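Local coordinates for Lin0431 protein (Listeria innocua, PDB 3LD7), which is of unknown function but consists here of a NusG domain II, a mainly beta module also found in certain NusG transcription factors, at residues Ile22-Gly26 / Val47-Ile52; Ile12-Gly16 / His82-Val86; Ala40-Leu44 / Lys55-Ser59. One frame throughout, in Å; residues are numbered along the deposited sequence.

Contact 1 of 3, residues Ile22-Gly26 / Val47-Ile52; sequences IPLTG and VDGERI
Leu24 supplies the apolar centre, its m,t side chain touching residues of both strands of the facing hairpin, closer to Val47 than to Ile52: Leu24 CD2 lies 3.9 Å from CG1 of Val47, and Leu24 CD1 4.5 Å from CG2 of Ile52. Ile22, also m,t and directed toward the second segment, extends the patch by setting its CD1 3.9 Å from CG2 of Val47, which is in the t rotamer. Behind these side chains, Val8, Ala10 and Ile88 of the four-stranded sheet continue the hydrophobic layer. Segment 22-26 is extended through Pro23 and then leaves its strand. Segment 47-52 is a hairpin, whose type II' turn from Asp48 to Arg51 is closed by Asp48 N to Arg51 O (2.9 Å) and Arg51 N to Asp48 O (3.1 Å); Gly49 takes phi/psi of 58/-129°. The backbones come closest at Leu24 and Glu50, with CA atoms 4.7 Å apart. Here Glu50 (m,t) folds over the edge, Glu50 CG lying 3.3 Å from Leu24 O. Gly26 N donates a 2.8 Å hydrogen bond to Glu50 OE2. A water donates to Glu50 OE1 (2.8 Å) and lies 2.7 Å from Thr25 OG1, which also hydrogen-bonds Val8 N. Aliphatic side chains of strand 17-23 and the loop after it thus meet those of hairpin 42-48/51-57, while the Glu50 carboxylate at the solvent-exposed border satisfies a loop amide.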
# COMPACT_ATOMS: atom_id res chain seq x y z
N ILE A 22 -6.05 4.50 -5.46
CA ILE A 22 -5.06 5.23 -6.22
C ILE A 22 -4.82 4.58 -7.58
O ILE A 22 -4.20 3.52 -7.68
CB ILE A 22 -3.69 5.32 -5.49
CG1 ILE A 22 -3.83 5.95 -4.10
CG2 ILE A 22 -2.71 6.12 -6.37
CD1 ILE A 22 -2.49 6.01 -3.33
N PRO A 23 -5.31 5.21 -8.64
CA PRO A 23 -5.04 4.70 -9.99
C PRO A 23 -3.55 4.84 -10.28
O PRO A 23 -3.01 5.94 -10.15
CB PRO A 23 -5.87 5.63 -10.89
CG PRO A 23 -6.93 6.14 -10.01
CD PRO A 23 -6.31 6.28 -8.65
N LEU A 24 -2.89 3.73 -10.61
CA LEU A 24 -1.44 3.72 -10.72
C LEU A 24 -1.03 3.97 -12.15
O LEU A 24 0.06 4.48 -12.39
CB LEU A 24 -0.84 2.38 -10.28
CG LEU A 24 -1.01 2.06 -8.80
CD1 LEU A 24 -0.50 0.66 -8.52
CD2 LEU A 24 -0.31 3.10 -7.93
N THR A 25 -1.89 3.59 -13.08
CA THR A 25 -1.50 3.63 -14.47
C THR A 25 -1.48 5.08 -14.98
O THR A 25 -2.50 5.77 -15.00
CB THR A 25 -2.39 2.72 -15.32
OG1 THR A 25 -2.46 1.42 -14.70
CG2 THR A 25 -1.83 2.60 -16.72
N GLY A 26 -0.29 5.54 -15.38
CA GLY A 26 -0.08 6.92 -15.76
C GLY A 26 0.39 7.80 -14.61
O GLY A 26 0.68 8.99 -14.80
N VAL A 47 4.06 5.68 -3.16
CA VAL A 47 3.75 5.41 -4.55
C VAL A 47 4.81 6.11 -5.37
O VAL A 47 5.04 7.30 -5.21
CB VAL A 47 2.35 5.95 -4.91
CG1 VAL A 47 2.06 5.73 -6.38
CG2 VAL A 47 1.30 5.23 -4.04
N ASP A 48 5.51 5.35 -6.21
CA ASP A 48 6.53 5.92 -7.05
C ASP A 48 6.26 5.45 -8.46
O ASP A 48 6.32 4.25 -8.75
CB ASP A 48 7.92 5.46 -6.59
CG ASP A 48 9.03 6.18 -7.32
OD1 ASP A 48 9.34 7.34 -6.97
OD2 ASP A 48 9.61 5.57 -8.23
N GLY A 49 5.94 6.38 -9.37
CA GLY A 49 5.51 5.97 -10.68
C GLY A 49 4.30 5.08 -10.53
O GLY A 49 3.34 5.45 -9.84
N GLU A 50 4.34 3.92 -11.18
CA GLU A 50 3.18 3.03 -11.20
C GLU A 50 3.27 1.92 -10.17
O GLU A 50 2.59 0.91 -10.29
CB GLU A 50 2.96 2.45 -12.60
CG GLU A 50 2.93 3.57 -13.63
CD GLU A 50 2.37 3.18 -14.98
OE1 GLU A 50 2.21 1.97 -15.27
OE2 GLU A 50 2.11 4.13 -15.78
N ARG A 51 4.14 2.08 -9.17
CA ARG A 51 4.36 1.04 -8.15
C ARG A 51 4.03 1.56 -6.76
O ARG A 51 4.11 2.78 -6.49
CB ARG A 51 5.83 0.59 -8.14
CG ARG A 51 6.45 0.16 -9.43
CD ARG A 51 7.93 -0.20 -9.19
NE ARG A 51 8.71 0.96 -8.75
CZ ARG A 51 9.95 0.90 -8.27
NH1 ARG A 51 10.56 -0.26 -8.15
NH2 ARG A 51 10.58 2.02 -7.89
N ILE A 52 3.68 0.65 -5.87
CA ILE A 52 3.38 1.03 -4.49
C ILE A 52 4.08 0.07 -3.53
O ILE A 52 4.27 -1.11 -3.84
CB ILE A 52 1.86 1.05 -4.25
CG1 ILE A 52 1.52 1.60 -2.86
CG2 ILE A 52 1.23 -0.32 -4.52
CD1 ILE A 52 0.02 1.84 -2.66
O HOH W 1 0.05 0.48 -14.29

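Contact 2 of 3, residues Ile12-Gly16 / His82-Val86; sequences ISQNG and HKVFV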
# COMPACT_ATOMS: atom_id res chain seq x y z
N ILE A 12 -6.07 0.85 -0.77
CA ILE A 12 -5.35 0.78 0.50
C ILE A 12 -6.33 0.94 1.65
O ILE A 12 -7.04 1.96 1.73
CB ILE A 12 -4.28 1.89 0.57
CG1 ILE A 12 -3.31 1.76 -0.63
CG2 ILE A 12 -3.53 1.84 1.90
CD1 ILE A 12 -3.60 2.72 -1.81
N SER A 13 -6.37 -0.05 2.55
CA SER A 13 -7.34 -0.12 3.63
C SER A 13 -6.67 -0.27 4.98
O SER A 13 -5.56 -0.79 5.07
CB SER A 13 -8.24 -1.34 3.46
OG SER A 13 -9.03 -1.24 2.29
N GLN A 14 -7.38 0.15 6.02
CA GLN A 14 -6.95 -0.09 7.39
C GLN A 14 -8.18 -0.62 8.14
O GLN A 14 -9.24 0.04 8.16
CB GLN A 14 -6.47 1.22 8.00
CG GLN A 14 -6.09 1.14 9.47
CD GLN A 14 -5.97 2.54 10.09
OE1 GLN A 14 -6.79 3.45 9.82
NE2 GLN A 14 -4.98 2.73 10.94
N ASN A 15 -8.05 -1.82 8.71
CA ASN A 15 -9.17 -2.54 9.31
C ASN A 15 -10.38 -2.68 8.37
O ASN A 15 -11.54 -2.59 8.79
CB ASN A 15 -9.57 -1.96 10.65
CG ASN A 15 -10.41 -2.95 11.48
OD1 ASN A 15 -10.29 -4.17 11.32
ND2 ASN A 15 -11.26 -2.42 12.35
N GLY A 16 -10.06 -2.90 7.09
CA GLY A 16 -11.06 -3.08 6.05
C GLY A 16 -11.66 -1.81 5.51
O GLY A 16 -12.38 -1.83 4.50
N HIS A 82 -0.99 -4.26 11.91
CA HIS A 82 -1.59 -2.93 11.81
C HIS A 82 -2.88 -2.93 11.01
O HIS A 82 -3.48 -1.87 10.78
CB HIS A 82 -0.59 -1.96 11.16
CG HIS A 82 0.64 -1.74 12.00
ND1 HIS A 82 1.66 -0.90 11.61
CD2 HIS A 82 1.02 -2.25 13.20
CE1 HIS A 82 2.60 -0.88 12.54
NE2 HIS A 82 2.24 -1.71 13.51
N LYS A 83 -3.29 -4.11 10.54
CA LYS A 83 -4.56 -4.27 9.80
C LYS A 83 -4.57 -3.49 8.49
O LYS A 83 -5.63 -3.04 8.01
CB LYS A 83 -5.77 -3.93 10.67
CG LYS A 83 -5.77 -4.68 12.02
CD LYS A 83 -7.05 -4.44 12.79
CE LYS A 83 -7.00 -5.13 14.14
NZ LYS A 83 -8.24 -4.98 14.92
N VAL A 84 -3.40 -3.34 7.90
CA VAL A 84 -3.28 -2.59 6.66
C VAL A 84 -3.21 -3.55 5.50
O VAL A 84 -2.49 -4.56 5.55
CB VAL A 84 -2.04 -1.65 6.68
CG1 VAL A 84 -1.76 -1.09 5.27
CG2 VAL A 84 -2.28 -0.50 7.68
N PHE A 85 -3.99 -3.26 4.46
CA PHE A 85 -4.01 -4.13 3.29
C PHE A 85 -3.96 -3.28 2.03
O PHE A 85 -4.66 -2.25 1.95
CB PHE A 85 -5.31 -4.94 3.32
CG PHE A 85 -5.44 -5.96 2.23
CD1 PHE A 85 -4.53 -7.01 2.10
CD2 PHE A 85 -6.52 -5.91 1.36
CE1 PHE A 85 -4.70 -7.99 1.11
CE2 PHE A 85 -6.69 -6.87 0.37
CZ PHE A 85 -5.78 -7.90 0.23
N VAL A 86 -3.17 -3.71 1.07
CA VAL A 86 -3.16 -3.09 -0.24
C VAL A 86 -3.53 -4.15 -1.26
O VAL A 86 -2.96 -5.25 -1.26
CB VAL A 86 -1.75 -2.57 -0.61
CG1 VAL A 86 -1.75 -1.97 -2.03
CG2 VAL A 86 -1.26 -1.56 0.42
O HOH W 2 -7.55 -2.65 0.52
O HOH W 3 -2.94 0.71 11.70
O HOH W 4 -7.54 -3.49 5.88
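An antiparallel strand pair at the middle of the four-stranded sheet brings strand 8-14 alongside strand 84-90, two elements from near opposite ends of the chain. The short segments 12-14 and 84-86 run at 164° to each other, their axes 4.7 Å apart at closest approach. Ser13 and Phe85 form the hydrogen-bonded pair, Ser13 N donating to Phe85 O (2.9 Å) and Phe85 N to Ser13 O (3.0 Å). Non-hydrogen-bonded pairs flank it, Ile12 with Val86 and Gln14 with Val84, each with CA atoms 4.5 Å apart. The side chains of these four residues share one face: Ile12 CG1 packs 4.0 Å from Val86 CG2, and Ile35 of the other sheet meets Ile12, Gln14 and Val84. Ser13 and Phe85 point to the reverse face, where a water joins Ser13 OG (2.7 Å) to Phe85 O (3.2 Å). Beyond the strand end, Asn15 N still reaches Lys83 O at 2.8 Å, although both residues have positive phi. A second water takes a bond from Gly16 N (2.9 Å) and donates to the same Lys83 O (2.9 Å). Gln14 NE2, bonded to Lys36 O, also reaches His82 O through a water. Lys83 and Val84 together oppose Cys79 on the other side of the strand, so regular antiparallel pairing toward strand 8-14 is combined with a G1 bulge where the chain comes out of the turn between strands 76-79 and 84-90.

Contact 3 of 3, residues Ala40-Leu44 / Lys55-Ser59; sequences AQYNL and KEDNS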
# COMPACT_ATOMS: atom_id res chain seq x y z
N ALA A 40 1.23 3.80 18.71
CA ALA A 40 2.30 4.38 17.91
C ALA A 40 2.46 3.65 16.58
O ALA A 40 3.42 3.88 15.85
CB ALA A 40 3.62 4.32 18.68
N GLN A 41 1.50 2.77 16.26
CA GLN A 41 1.58 2.04 15.01
C GLN A 41 1.51 2.97 13.80
O GLN A 41 0.65 3.88 13.75
CB GLN A 41 0.44 1.02 14.91
CG GLN A 41 0.37 0.07 16.09
CD GLN A 41 -1.04 -0.47 16.30
OE1 GLN A 41 -1.48 -0.66 17.42
NE2 GLN A 41 -1.73 -0.73 15.20
N TYR A 42 2.41 2.78 12.85
CA TYR A 42 2.30 3.50 11.60
C TYR A 42 2.77 2.65 10.43
O TYR A 42 3.51 1.69 10.60
CB TYR A 42 3.12 4.81 11.64
CG TYR A 42 4.61 4.59 11.50
CD1 TYR A 42 5.38 4.27 12.61
CD2 TYR A 42 5.25 4.71 10.27
CE1 TYR A 42 6.73 4.03 12.50
CE2 TYR A 42 6.61 4.48 10.15
CZ TYR A 42 7.35 4.15 11.28
OH TYR A 42 8.71 3.92 11.20
N ASN A 43 2.35 3.05 9.23
CA ASN A 43 2.89 2.52 7.98
C ASN A 43 3.07 3.68 7.04
O ASN A 43 2.10 4.40 6.73
CB ASN A 43 1.96 1.48 7.31
CG ASN A 43 1.78 0.22 8.16
OD1 ASN A 43 2.43 -0.84 7.95
ND2 ASN A 43 0.90 0.31 9.08
N LEU A 44 4.30 3.85 6.58
CA LEU A 44 4.62 4.88 5.60
C LEU A 44 4.48 4.27 4.22
O LEU A 44 5.26 3.39 3.83
CB LEU A 44 6.04 5.39 5.83
CG LEU A 44 6.52 6.51 4.91
CD1 LEU A 44 5.57 7.71 4.93
CD2 LEU A 44 7.90 6.90 5.34
N LYS A 55 6.96 1.64 2.57
CA LYS A 55 8.36 2.02 2.63
C LYS A 55 8.98 1.66 3.97
O LYS A 55 10.12 1.15 4.04
CB LYS A 55 8.51 3.53 2.37
CG LYS A 55 9.96 4.01 2.44
CD LYS A 55 10.10 5.46 2.04
CE LYS A 55 11.58 5.88 2.05
NZ LYS A 55 11.79 7.26 1.57
N GLU A 56 8.22 1.89 5.03
CA GLU A 56 8.75 1.69 6.37
C GLU A 56 7.58 1.59 7.31
O GLU A 56 6.54 2.22 7.10
CB GLU A 56 9.65 2.88 6.72
CG GLU A 56 10.08 3.00 8.14
CD GLU A 56 10.53 4.42 8.44
OE1 GLU A 56 11.28 5.01 7.63
OE2 GLU A 56 10.10 4.98 9.46
N ASP A 57 7.74 0.78 8.36
CA ASP A 57 6.72 0.71 9.40
C ASP A 57 7.34 0.16 10.67
O ASP A 57 8.48 -0.32 10.63
CB ASP A 57 5.44 -0.04 8.97
CG ASP A 57 5.62 -1.52 8.79
OD1 ASP A 57 6.29 -2.17 9.63
OD2 ASP A 57 5.01 -2.06 7.83
N ASN A 58 6.62 0.28 11.79
CA ASN A 58 7.09 -0.30 13.04
C ASN A 58 6.37 -1.58 13.44
O ASN A 58 6.26 -1.92 14.64
CB ASN A 58 7.12 0.74 14.17
CG ASN A 58 5.77 1.33 14.47
OD1 ASN A 58 4.80 1.08 13.76
ND2 ASN A 58 5.71 2.13 15.52
N SER A 59 5.86 -2.28 12.44
CA SER A 59 5.24 -3.58 12.73
C SER A 59 6.27 -4.53 13.32
O SER A 59 7.47 -4.45 13.02
CB SER A 59 4.61 -4.18 11.46
OG SER A 59 5.59 -4.62 10.52
O HOH W 5 10.14 1.96 12.20
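Tyr42, Leu44 and Asn58 have large areas covered where the open end of the beta hairpin 42-48/51-57 is fastened. The Tyr42 ring lies across the neighbouring strand, with Asp57 CA over its face, 4.2 Å from the centroid in a CH-pi contact. Its OH donates a very short 2.5 Å hydrogen bond to Glu56 OE2. Leu44 secures the backbone at a classic bulge, in which Lys55 and Glu56 both oppose it: Leu44 N donates to Glu56 O (2.8 Å), and Lys55 N to Leu44 O (2.7 Å). Beyond the strand, Asn58 takes over with its side-chain amide, which imitates a peptide group: ND2 donates to Ala40 O (2.9 Å) and OD1 accepts from Tyr42 N (3.1 Å). The pairing is thereby prolonged past Asp57. Asp57 also closes an Asx turn, its OD1 accepting from Ser59 N (2.8 Å) and from Ser59 OG (2.7 Å).

Contacts 1 and 3 use the same hairpin, 42-48/51-57, at its turn and at its open end, with centres about 20 Å apart on opposite sides of the chain's centre. Contact 2 lies in the four-stranded sheet, which contact 1 also reaches through strand 17-23, and encloses both along the sequence. Apolar side chains connect it to contact 1: Ile12 CD1 is 3.8 Å from both Ile22 CD1 and Ile52 CD1. Toward contact 3, with centres about 12 Å apart, His82 packs with its CE1 3.2 Å from Asn58 OD1 and its ND1 3.3 Å from Tyr42 O. The two sheets therefore meet through aliphatic groups on the side of contact 1 and through the buried His82 on the side of contact 3.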